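Local coordinates for protein glycerol dehydrogenase (Schizosaccharomyces pombe, PDB 1TA9) that catalyses the NAD(+)-dependent oxidation of glycerol to dihydroxyacetone, a zinc-dependent step in the assimilation of glycerol, at residues Pro176-Ala184 and Phe225-Thr236; Thr215-Leu226 and Ser281-Glu292. All blocks are in the same frame, centred on the assembly; numbering follows the deposited sequence.

Contact 1 of 2, residues Pro176-Ala184 and Phe225-Thr236; sequences PTTASSDAA and FLISGIGDALST. With K (potassium ion), chain J; ZN (zinc ion), chain I.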
loop_
_atom_site.group_PDB
_atom_site.type_symbol
_atom_site.label_atom_id
_atom_site.label_comp_id
_atom_site.label_asym_id
_atom_site.label_seq_id
_atom_site.Cartn_x
_atom_site.Cartn_y
_atom_site.Cartn_z
ATOM N N PRO B 176 -13.078 -11.303 41.476
ATOM C CA PRO B 176 -14.268 -11.463 40.642
ATOM C C PRO B 176 -14.478 -12.933 40.277
ATOM O O PRO B 176 -13.516 -13.647 39.989
ATOM C CB PRO B 176 -13.959 -10.587 39.428
ATOM C CG PRO B 176 -12.472 -10.654 39.332
ATOM C CD PRO B 176 -12.035 -10.535 40.773
ATOM N N THR B 177 -15.731 -13.378 40.291
ATOM C CA THR B 177 -16.046 -14.764 39.965
ATOM C C THR B 177 -16.623 -14.911 38.555
ATOM O O THR B 177 -16.968 -16.012 38.114
ATOM C CB THR B 177 -17.011 -15.365 41.002
ATOM O OG1 THR B 177 -18.157 -14.519 41.145
ATOM C CG2 THR B 177 -16.307 -15.495 42.348
ATOM N N THR B 178 -16.721 -13.784 37.860
ATOM C CA THR B 178 -17.184 -13.740 36.477
ATOM C C THR B 178 -16.427 -12.565 35.877
ATOM O O THR B 178 -15.916 -11.717 36.606
ATOM C CB THR B 178 -18.695 -13.455 36.352
ATOM O OG1 THR B 178 -18.999 -12.214 36.994
ATOM C CG2 THR B 178 -19.512 -14.578 36.983
ATOM N N ALA B 179 -16.337 -12.516 34.557
ATOM C CA ALA B 179 -15.636 -11.418 33.905
ATOM C C ALA B 179 -16.682 -10.620 33.134
ATOM O O ALA B 179 -16.586 -10.475 31.918
ATOM C CB ALA B 179 -14.576 -11.974 32.956
ATOM N N SER B 180 -17.672 -10.097 33.857
ATOM C CA SER B 180 -18.774 -9.363 33.238
ATOM C C SER B 180 -18.716 -7.837 33.213
ATOM O O SER B 180 -19.584 -7.201 32.620
ATOM C CB SER B 180 -20.093 -9.802 33.877
ATOM O OG SER B 180 -20.085 -9.551 35.270
ATOM N N SER B 181 -17.711 -7.251 33.856
ATOM C CA SER B 181 -17.551 -5.798 33.876
ATOM C C SER B 181 -16.116 -5.500 34.287
ATOM O O SER B 181 -15.388 -6.402 34.699
ATOM C CB SER B 181 -18.513 -5.152 34.880
ATOM O OG SER B 181 -17.981 -5.194 36.198
ATOM N N ASP B 182 -15.705 -4.242 34.175
ATOM C CA ASP B 182 -14.345 -3.864 34.555
ATOM C C ASP B 182 -14.317 -3.121 35.890
ATOM O O ASP B 182 -13.415 -2.326 36.152
ATOM C CB ASP B 182 -13.696 -2.996 33.464
ATOM C CG ASP B 182 -14.570 -1.825 33.047
ATOM O OD1 ASP B 182 -15.374 -1.361 33.878
ATOM O OD2 ASP B 182 -14.444 -1.354 31.890
ATOM N N ALA B 183 -15.297 -3.396 36.744
ATOM C CA ALA B 183 -15.373 -2.731 38.042
ATOM C C ALA B 183 -14.317 -3.203 39.043
ATOM O O ALA B 183 -13.905 -2.445 39.921
ATOM C CB ALA B 183 -16.763 -2.924 38.638
ATOM N N ALA B 184 -13.878 -4.448 38.902
ATOM C CA ALA B 184 -12.907 -5.037 39.820
ATOM C C ALA B 184 -11.709 -4.170 40.220
ATOM O O ALA B 184 -11.457 -3.954 41.402
ATOM C CB ALA B 184 -12.415 -6.374 39.251
ATOM N N PHE B 225 -22.183 -14.075 30.842
ATOM C CA PHE B 225 -21.401 -13.192 31.710
ATOM C C PHE B 225 -20.159 -12.636 31.009
ATOM O O PHE B 225 -19.864 -11.441 31.097
ATOM C CB PHE B 225 -20.976 -13.936 32.980
ATOM C CG PHE B 225 -22.087 -14.130 33.970
ATOM C CD1 PHE B 225 -22.501 -13.078 34.785
ATOM C CD2 PHE B 225 -22.733 -15.357 34.077
ATOM C CE1 PHE B 225 -23.547 -13.246 35.695
ATOM C CE2 PHE B 225 -23.783 -15.537 34.984
ATOM C CZ PHE B 225 -24.189 -14.479 35.792
ATOM N N LEU B 226 -19.423 -13.509 30.328
ATOM C CA LEU B 226 -18.218 -13.089 29.614
ATOM C C LEU B 226 -18.585 -12.077 28.537
ATOM O O LEU B 226 -17.893 -11.077 28.350
ATOM C CB LEU B 226 -17.526 -14.293 28.959
ATOM C CG LEU B 226 -16.269 -13.968 28.134
ATOM C CD1 LEU B 226 -15.144 -13.548 29.073
ATOM C CD2 LEU B 226 -15.841 -15.180 27.319
ATOM N N ILE B 227 -19.677 -12.350 27.828
ATOM C CA ILE B 227 -20.136 -11.473 26.764
ATOM C C ILE B 227 -20.491 -10.097 27.315
ATOM O O ILE B 227 -20.228 -9.080 26.676
ATOM C CB ILE B 227 -21.339 -12.096 26.026
ATOM C CG1 ILE B 227 -20.862 -13.332 25.258
ATOM C CG2 ILE B 227 -21.963 -11.078 25.075
ATOM C CD1 ILE B 227 -21.963 -14.181 24.655
ATOM N N SER B 228 -21.082 -10.063 28.503
ATOM C CA SER B 228 -21.424 -8.792 29.121
ATOM C C SER B 228 -20.124 -8.023 29.378
ATOM O O SER B 228 -20.055 -6.813 29.183
ATOM C CB SER B 228 -22.160 -9.024 30.437
ATOM O OG SER B 228 -22.373 -7.796 31.100
ATOM N N GLY B 229 -19.094 -8.742 29.815
ATOM C CA GLY B 229 -17.810 -8.116 30.068
ATOM C C GLY B 229 -17.175 -7.607 28.786
ATOM O O GLY B 229 -16.437 -6.627 28.799
ATOM N N ILE B 230 -17.438 -8.286 27.675
ATOM C CA ILE B 230 -16.893 -7.863 26.386
ATOM C C ILE B 230 -17.599 -6.565 26.002
ATOM O O ILE B 230 -16.982 -5.629 25.484
ATOM C CB ILE B 230 -17.135 -8.947 25.300
ATOM C CG1 ILE B 230 -16.223 -10.148 25.571
ATOM C CG2 ILE B 230 -16.904 -8.370 23.901
ATOM C CD1 ILE B 230 -16.506 -11.360 24.697
ATOM N N GLY B 231 -18.898 -6.512 26.274
ATOM C CA GLY B 231 -19.667 -5.321 25.965
ATOM C C GLY B 231 -19.143 -4.128 26.739
ATOM O O GLY B 231 -19.049 -3.016 26.212
ATOM N N ASP B 232 -18.792 -4.357 27.998
ATOM C CA ASP B 232 -18.268 -3.288 28.831
ATOM C C ASP B 232 -16.872 -2.917 28.325
ATOM O O ASP B 232 -16.537 -1.741 28.207
ATOM C CB ASP B 232 -18.192 -3.745 30.292
ATOM C CG ASP B 232 -18.150 -2.580 31.264
ATOM O OD1 ASP B 232 -17.808 -2.790 32.448
ATOM O OD2 ASP B 232 -18.474 -1.453 30.841
ATOM N N ALA B 233 -16.066 -3.926 28.008
ATOM C CA ALA B 233 -14.707 -3.685 27.530
ATOM C C ALA B 233 -14.685 -2.922 26.197
ATOM O O ALA B 233 -13.787 -2.111 25.949
ATOM C CB ALA B 233 -13.959 -5.012 27.397
ATOM N N LEU B 234 -15.671 -3.175 25.344
ATOM C CA LEU B 234 -15.746 -2.489 24.056
ATOM C C LEU B 234 -15.910 -0.973 24.168
ATOM O O LEU B 234 -15.464 -0.234 23.291
ATOM C CB LEU B 234 -16.898 -3.050 23.215
ATOM C CG LEU B 234 -16.613 -4.345 22.452
ATOM C CD1 LEU B 234 -17.907 -4.871 21.841
ATOM C CD2 LEU B 234 -15.570 -4.081 21.374
ATOM N N SER B 235 -16.544 -0.497 25.232
ATOM C CA SER B 235 -16.738 0.941 25.373
ATOM C C SER B 235 -15.494 1.674 25.872
ATOM O O SER B 235 -15.364 2.883 25.682
ATOM C CB SER B 235 -17.907 1.234 26.315
ATOM O OG SER B 235 -17.573 0.948 27.657
ATOM N N THR B 236 -14.575 0.941 26.492
ATOM C CA THR B 236 -13.363 1.543 27.033
ATOM C C THR B 236 -12.580 2.402 26.045
ATOM O O THR B 236 -12.329 3.578 26.312
ATOM C CB THR B 236 -12.411 0.473 27.602
ATOM O OG1 THR B 236 -13.073 -0.243 28.649
ATOM C CG2 THR B 236 -11.152 1.124 28.162
HETATM K K K J . -15.713 0.169 30.107
HETATM ZN ZN ZN I . -18.877 -0.404 32.761
HETATM O O HOH W 1 -22.023 -6.726 33.274
HETATM O O HOH W 2 -15.375 2.633 29.422
#
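Asp182 and Asp232 meet beside a zinc ion and share a potassium ion. The backbone N of Asp182 donates to Asp232 OD1 at 3.1 Å, reaching the oxygen on its anti side, somewhat out of the carboxylate plane. The two side chains cross at about a right angle, their carboxylate planes turned 46° apart, and Asp182 OD1 lies 3.2 Å from Asp232 OD1, a pairing of like charges that the cations probably make tolerable. Asp232 OD2 binds zinc at 2.2 Å, alongside His315 and His333, while Asp182 OD2 binds potassium at 2.7 Å and also hydrogen-bonds Ser302. Potassium is also bound by Asp232 O, a water and the hydroxyls of Ser235 (long) and Thr236, the last also hydrogen-bonded to Ser302. This is the metal centre of the iron-containing alcohol dehydrogenase family, here loaded with zinc, and residues 177-180 of the same loop probably line the NAD(+) site. Close backbone packing depends on Gly229, whose CA lies 3.2 Å from Ala179 O in a CA-H...O contact. Ser180 O receives a bond from a water. Apolar contact is concentrated at Phe225: with its CG beside the backbone N (chi1 -75°), the ring presents one face to Thr178 CG2, a CH-pi contact, while Ser180 CB lies at the ring edge.

Contact 2 of 2, residues Thr215-Leu226 and Ser281-Glu292; sequences TDVIVRAPVRFL and SNTRGVCTEAFE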
loop_
_atom_site.group_PDB
_atom_site.type_symbol
_atom_site.label_atom_id
_atom_site.label_comp_id
_atom_site.label_asym_id
_atom_site.label_seq_id
_atom_site.Cartn_x
_atom_site.Cartn_y
_atom_site.Cartn_z
ATOM N N THR B 215 -9.339 -18.348 36.812
ATOM C CA THR B 215 -9.990 -18.580 35.532
ATOM C C THR B 215 -10.756 -19.897 35.402
ATOM O O THR B 215 -11.509 -20.083 34.444
ATOM C CB THR B 215 -8.984 -18.434 34.381
ATOM O OG1 THR B 215 -7.827 -19.230 34.648
ATOM C CG2 THR B 215 -8.561 -16.972 34.242
ATOM N N ASP B 216 -10.582 -20.809 36.353
ATOM C CA ASP B 216 -11.335 -22.058 36.293
ATOM C C ASP B 216 -12.759 -21.717 36.712
ATOM O O ASP B 216 -13.730 -22.306 36.232
ATOM C CB ASP B 216 -10.747 -23.113 37.229
ATOM C CG ASP B 216 -11.395 -24.474 37.042
ATOM O OD1 ASP B 216 -12.222 -24.870 37.892
ATOM O OD2 ASP B 216 -11.089 -25.142 36.031
ATOM N N VAL B 217 -12.879 -20.752 37.617
ATOM C CA VAL B 217 -14.188 -20.305 38.073
ATOM C C VAL B 217 -14.843 -19.513 36.941
ATOM O O VAL B 217 -16.036 -19.662 36.663
ATOM C CB VAL B 217 -14.066 -19.396 39.308
ATOM C CG1 VAL B 217 -15.430 -18.807 39.665
ATOM C CG2 VAL B 217 -13.503 -20.189 40.481
ATOM N N ILE B 218 -14.050 -18.676 36.282
ATOM C CA ILE B 218 -14.560 -17.862 35.188
ATOM C C ILE B 218 -15.051 -18.707 34.005
ATOM O O ILE B 218 -16.138 -18.468 33.476
ATOM C CB ILE B 218 -13.477 -16.867 34.674
ATOM C CG1 ILE B 218 -12.914 -16.039 35.834
ATOM C CG2 ILE B 218 -14.073 -15.955 33.619
ATOM C CD1 ILE B 218 -13.960 -15.280 36.638
ATOM N N VAL B 219 -14.268 -19.704 33.601
ATOM C CA VAL B 219 -14.647 -20.532 32.455
ATOM C C VAL B 219 -15.885 -21.396 32.716
ATOM O O VAL B 219 -16.561 -21.813 31.777
ATOM C CB VAL B 219 -13.472 -21.441 31.999
ATOM C CG1 VAL B 219 -13.376 -22.670 32.886
ATOM C CG2 VAL B 219 -13.648 -21.835 30.530
ATOM N N ARG B 220 -16.181 -21.651 33.990
ATOM C CA ARG B 220 -17.340 -22.464 34.372
ATOM C C ARG B 220 -18.638 -21.664 34.428
ATOM O O ARG B 220 -19.726 -22.235 34.481
ATOM C CB ARG B 220 -17.104 -23.119 35.740
ATOM C CG ARG B 220 -16.118 -24.275 35.734
ATOM C CD ARG B 220 -15.824 -24.739 37.161
ATOM N NE ARG B 220 -14.931 -25.896 37.195
ATOM C CZ ARG B 220 -15.311 -27.143 36.929
ATOM N NH1 ARG B 220 -16.573 -27.403 36.609
ATOM N NH2 ARG B 220 -14.429 -28.134 36.984
ATOM N N ALA B 221 -18.532 -20.343 34.421
ATOM C CA ALA B 221 -19.721 -19.501 34.481
ATOM C C ALA B 221 -20.402 -19.417 33.116
ATOM O O ALA B 221 -19.764 -19.615 32.082
ATOM C CB ALA B 221 -19.340 -18.107 34.954
ATOM N N PRO B 222 -21.717 -19.135 33.098
ATOM C CA PRO B 222 -22.453 -19.028 31.832
ATOM C C PRO B 222 -21.778 -17.997 30.931
ATOM O O PRO B 222 -21.425 -16.911 31.385
ATOM C CB PRO B 222 -23.838 -18.581 32.279
ATOM C CG PRO B 222 -23.977 -19.251 33.616
ATOM C CD PRO B 222 -22.629 -18.991 34.247
ATOM N N VAL B 223 -21.614 -18.327 29.655
ATOM C CA VAL B 223 -20.946 -17.421 28.727
ATOM C C VAL B 223 -21.622 -16.050 28.578
ATOM O O VAL B 223 -21.000 -15.094 28.109
ATOM C CB VAL B 223 -20.768 -18.095 27.340
ATOM C CG1 VAL B 223 -22.115 -18.284 26.669
ATOM C CG2 VAL B 223 -19.812 -17.273 26.477
ATOM N N ARG B 224 -22.884 -15.934 28.984
ATOM C CA ARG B 224 -23.556 -14.640 28.897
ATOM C C ARG B 224 -22.765 -13.621 29.734
ATOM O O ARG B 224 -22.672 -12.448 29.377
ATOM C CB ARG B 224 -24.996 -14.735 29.418
ATOM C CG ARG B 224 -25.751 -13.416 29.358
ATOM C CD ARG B 224 -27.091 -13.453 30.097
ATOM N NE ARG B 224 -27.723 -12.132 30.090
ATOM C CZ ARG B 224 -28.769 -11.786 30.833
ATOM N NH1 ARG B 224 -29.323 -12.662 31.664
ATOM N NH2 ARG B 224 -29.260 -10.557 30.748
ATOM N N PHE B 225 -22.183 -14.075 30.842
ATOM C CA PHE B 225 -21.401 -13.192 31.710
ATOM C C PHE B 225 -20.159 -12.636 31.009
ATOM O O PHE B 225 -19.864 -11.441 31.097
ATOM C CB PHE B 225 -20.976 -13.936 32.980
ATOM C CG PHE B 225 -22.087 -14.130 33.970
ATOM C CD1 PHE B 225 -22.501 -13.078 34.785
ATOM C CD2 PHE B 225 -22.733 -15.357 34.077
ATOM C CE1 PHE B 225 -23.547 -13.246 35.695
ATOM C CE2 PHE B 225 -23.783 -15.537 34.984
ATOM C CZ PHE B 225 -24.189 -14.479 35.792
ATOM N N LEU B 226 -19.423 -13.509 30.328
ATOM C CA LEU B 226 -18.218 -13.089 29.614
ATOM C C LEU B 226 -18.585 -12.077 28.537
ATOM O O LEU B 226 -17.893 -11.077 28.350
ATOM C CB LEU B 226 -17.526 -14.293 28.959
ATOM C CG LEU B 226 -16.269 -13.968 28.134
ATOM C CD1 LEU B 226 -15.144 -13.548 29.073
ATOM C CD2 LEU B 226 -15.841 -15.180 27.319
ATOM N N SER B 281 -14.626 -20.667 23.483
ATOM C CA SER B 281 -13.916 -21.400 24.528
ATOM C C SER B 281 -14.761 -21.520 25.801
ATOM O O SER B 281 -14.927 -22.616 26.347
ATOM C CB SER B 281 -12.584 -20.706 24.854
ATOM O OG SER B 281 -11.667 -20.817 23.774
ATOM N N ASN B 282 -15.291 -20.389 26.266
ATOM C CA ASN B 282 -16.130 -20.340 27.472
ATOM C C ASN B 282 -17.324 -21.281 27.281
ATOM O O ASN B 282 -17.657 -22.081 28.163
ATOM C CB ASN B 282 -16.610 -18.893 27.686
ATOM C CG ASN B 282 -17.250 -18.655 29.052
ATOM O OD1 ASN B 282 -17.566 -17.510 29.393
ATOM N ND2 ASN B 282 -17.443 -19.716 29.835
ATOM N N THR B 283 -17.971 -21.183 26.124
ATOM C CA THR B 283 -19.123 -22.028 25.822
ATOM C C THR B 283 -18.761 -23.515 25.902
ATOM O O THR B 283 -19.525 -24.321 26.437
ATOM C CB THR B 283 -19.685 -21.722 24.411
ATOM O OG1 THR B 283 -20.104 -20.353 24.348
ATOM C CG2 THR B 283 -20.881 -22.606 24.107
ATOM N N ARG B 284 -17.592 -23.874 25.379
ATOM C CA ARG B 284 -17.137 -25.266 25.381
ATOM C C ARG B 284 -16.514 -25.645 26.726
ATOM O O ARG B 284 -16.168 -26.802 26.955
ATOM C CB ARG B 284 -16.120 -25.481 24.246
ATOM C CG ARG B 284 -15.732 -26.935 23.964
ATOM C CD ARG B 284 -16.951 -27.750 23.535
ATOM N NE ARG B 284 -16.614 -29.123 23.163
ATOM C CZ ARG B 284 -16.307 -29.514 21.929
ATOM N NH1 ARG B 284 -16.291 -28.637 20.931
ATOM N NH2 ARG B 284 -16.027 -30.792 21.690
ATOM N N GLY B 285 -16.370 -24.663 27.612
ATOM C CA GLY B 285 -15.798 -24.923 28.922
ATOM C C GLY B 285 -14.299 -25.162 28.941
ATOM O O GLY B 285 -13.786 -25.807 29.856
ATOM N N VAL B 286 -13.586 -24.644 27.945
ATOM C CA VAL B 286 -12.139 -24.830 27.883
ATOM C C VAL B 286 -11.405 -23.512 28.117
ATOM O O VAL B 286 -11.731 -22.485 27.520
ATOM C CB VAL B 286 -11.706 -25.451 26.529
ATOM C CG1 VAL B 286 -12.287 -26.856 26.406
ATOM C CG2 VAL B 286 -12.181 -24.589 25.369
ATOM N N CYS B 287 -10.408 -23.565 28.997
ATOM C CA CYS B 287 -9.628 -22.395 29.380
ATOM C C CYS B 287 -8.411 -22.198 28.473
ATOM O O CYS B 287 -7.276 -22.425 28.886
ATOM C CB CYS B 287 -9.196 -22.554 30.848
ATOM S SG CYS B 287 -8.663 -21.053 31.719
ATOM N N THR B 288 -8.659 -21.779 27.235
ATOM C CA THR B 288 -7.590 -21.537 26.259
ATOM C C THR B 288 -6.880 -20.225 26.570
ATOM O O THR B 288 -7.372 -19.429 27.364
ATOM C CB THR B 288 -8.158 -21.416 24.838
ATOM O OG1 THR B 288 -9.209 -20.440 24.835
ATOM C CG2 THR B 288 -8.702 -22.754 24.359
ATOM N N GLU B 289 -5.728 -19.991 25.941
ATOM C CA GLU B 289 -5.011 -18.741 26.172
ATOM C C GLU B 289 -5.871 -17.602 25.619
ATOM O O GLU B 289 -5.885 -16.497 26.163
ATOM C CB GLU B 289 -3.636 -18.759 25.490
ATOM C CG GLU B 289 -2.777 -17.532 25.821
ATOM C CD GLU B 289 -1.335 -17.663 25.353
ATOM O OE1 GLU B 289 -0.580 -16.671 25.466
ATOM O OE2 GLU B 289 -0.952 -18.754 24.880
ATOM N N ALA B 290 -6.606 -17.884 24.550
ATOM C CA ALA B 290 -7.479 -16.882 23.949
ATOM C C ALA B 290 -8.505 -16.426 24.989
ATOM O O ALA B 290 -8.760 -15.228 25.144
ATOM C CB ALA B 290 -8.185 -17.467 22.724
ATOM N N PHE B 291 -9.089 -17.389 25.698
ATOM C CA PHE B 291 -10.068 -17.094 26.744
ATOM C C PHE B 291 -9.386 -16.260 27.825
ATOM O O PHE B 291 -9.914 -15.240 28.268
ATOM C CB PHE B 291 -10.596 -18.398 27.365
ATOM C CG PHE B 291 -11.445 -18.187 28.599
ATOM C CD1 PHE B 291 -12.740 -17.689 28.495
ATOM C CD2 PHE B 291 -10.946 -18.491 29.864
ATOM C CE1 PHE B 291 -13.530 -17.495 29.632
ATOM C CE2 PHE B 291 -11.725 -18.302 31.008
ATOM C CZ PHE B 291 -13.021 -17.802 30.889
ATOM N N GLU B 292 -8.208 -16.701 28.254
ATOM C CA GLU B 292 -7.467 -15.973 29.281
ATOM C C GLU B 292 -7.143 -14.547 28.828
ATOM O O GLU B 292 -7.121 -13.622 29.642
ATOM C CB GLU B 292 -6.169 -16.715 29.626
ATOM C CG GLU B 292 -6.382 -18.105 30.222
ATOM C CD GLU B 292 -6.157 -18.154 31.727
ATOM O OE1 GLU B 292 -6.423 -19.212 32.333
ATOM O OE2 GLU B 292 -5.706 -17.142 32.310
HETATM O O HOH W 3 -18.789 -16.281 31.383
#
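Phe291 fits as a knob into a hole made by Thr215, Ile218, Val219 and Leu226, and here the packing is tightest. Val219 CG2 stands over one ring face, offset toward the rim, in a CH-pi contact 4.2 Å from the centroid, while Leu226 CD2 and Thr215 O come up at the ring edge. Ile218 CG2 reaches Phe291 CZ obliquely at 3.5 Å. Asn282 extends the close packing with its amide: ND2 donates to Ala221 O at 3.2 Å, nearly along the C=O axis. Asn282 CG lies anti to the backbone N of Asn282 (chi1 -168°), which carries the amide across to the turn between helices 215-220 and 223-245. A water satisfies Asn282 OD1, joining it to Pro222 O, with a weak bond from Leu226 N. Helix 258-284 ends beside it in a Schellman motif at Gly285, and helix 289-307 starts with Thr288 as N-cap, its OG1 accepting from Phe291 N at 3.2 Å. The looser side holds the partly exposed Pro222 and Gly285, and there Val223 CG1 rests 3.7 Å from Thr283 OG1, a hydroxyl bonded to Ile279 O. Farther out, Arg284 pairs with Asp418 of a neighbouring subunit.

Helix 223-245 belongs to both contacts, whose centres lie 13 Å apart, and they share Phe225 and Leu226 near its start. One helix thus serves both a metal site and the packing of helices farther out. Along the chain their segments alternate: loop 176-184, then 215-226 running into 225-236, then 281-292. Contact 1 lies near the centre of the chain, where the loop after strand 172-176 of the parallel sheet meets the helix; contact 2 is about 17 Å from that centre and reaches the subunit interface. Ile218 CD1 packs 3.3 Å from Thr177 C, so helix 215-220 packs directly against the probable NAD(+) loop.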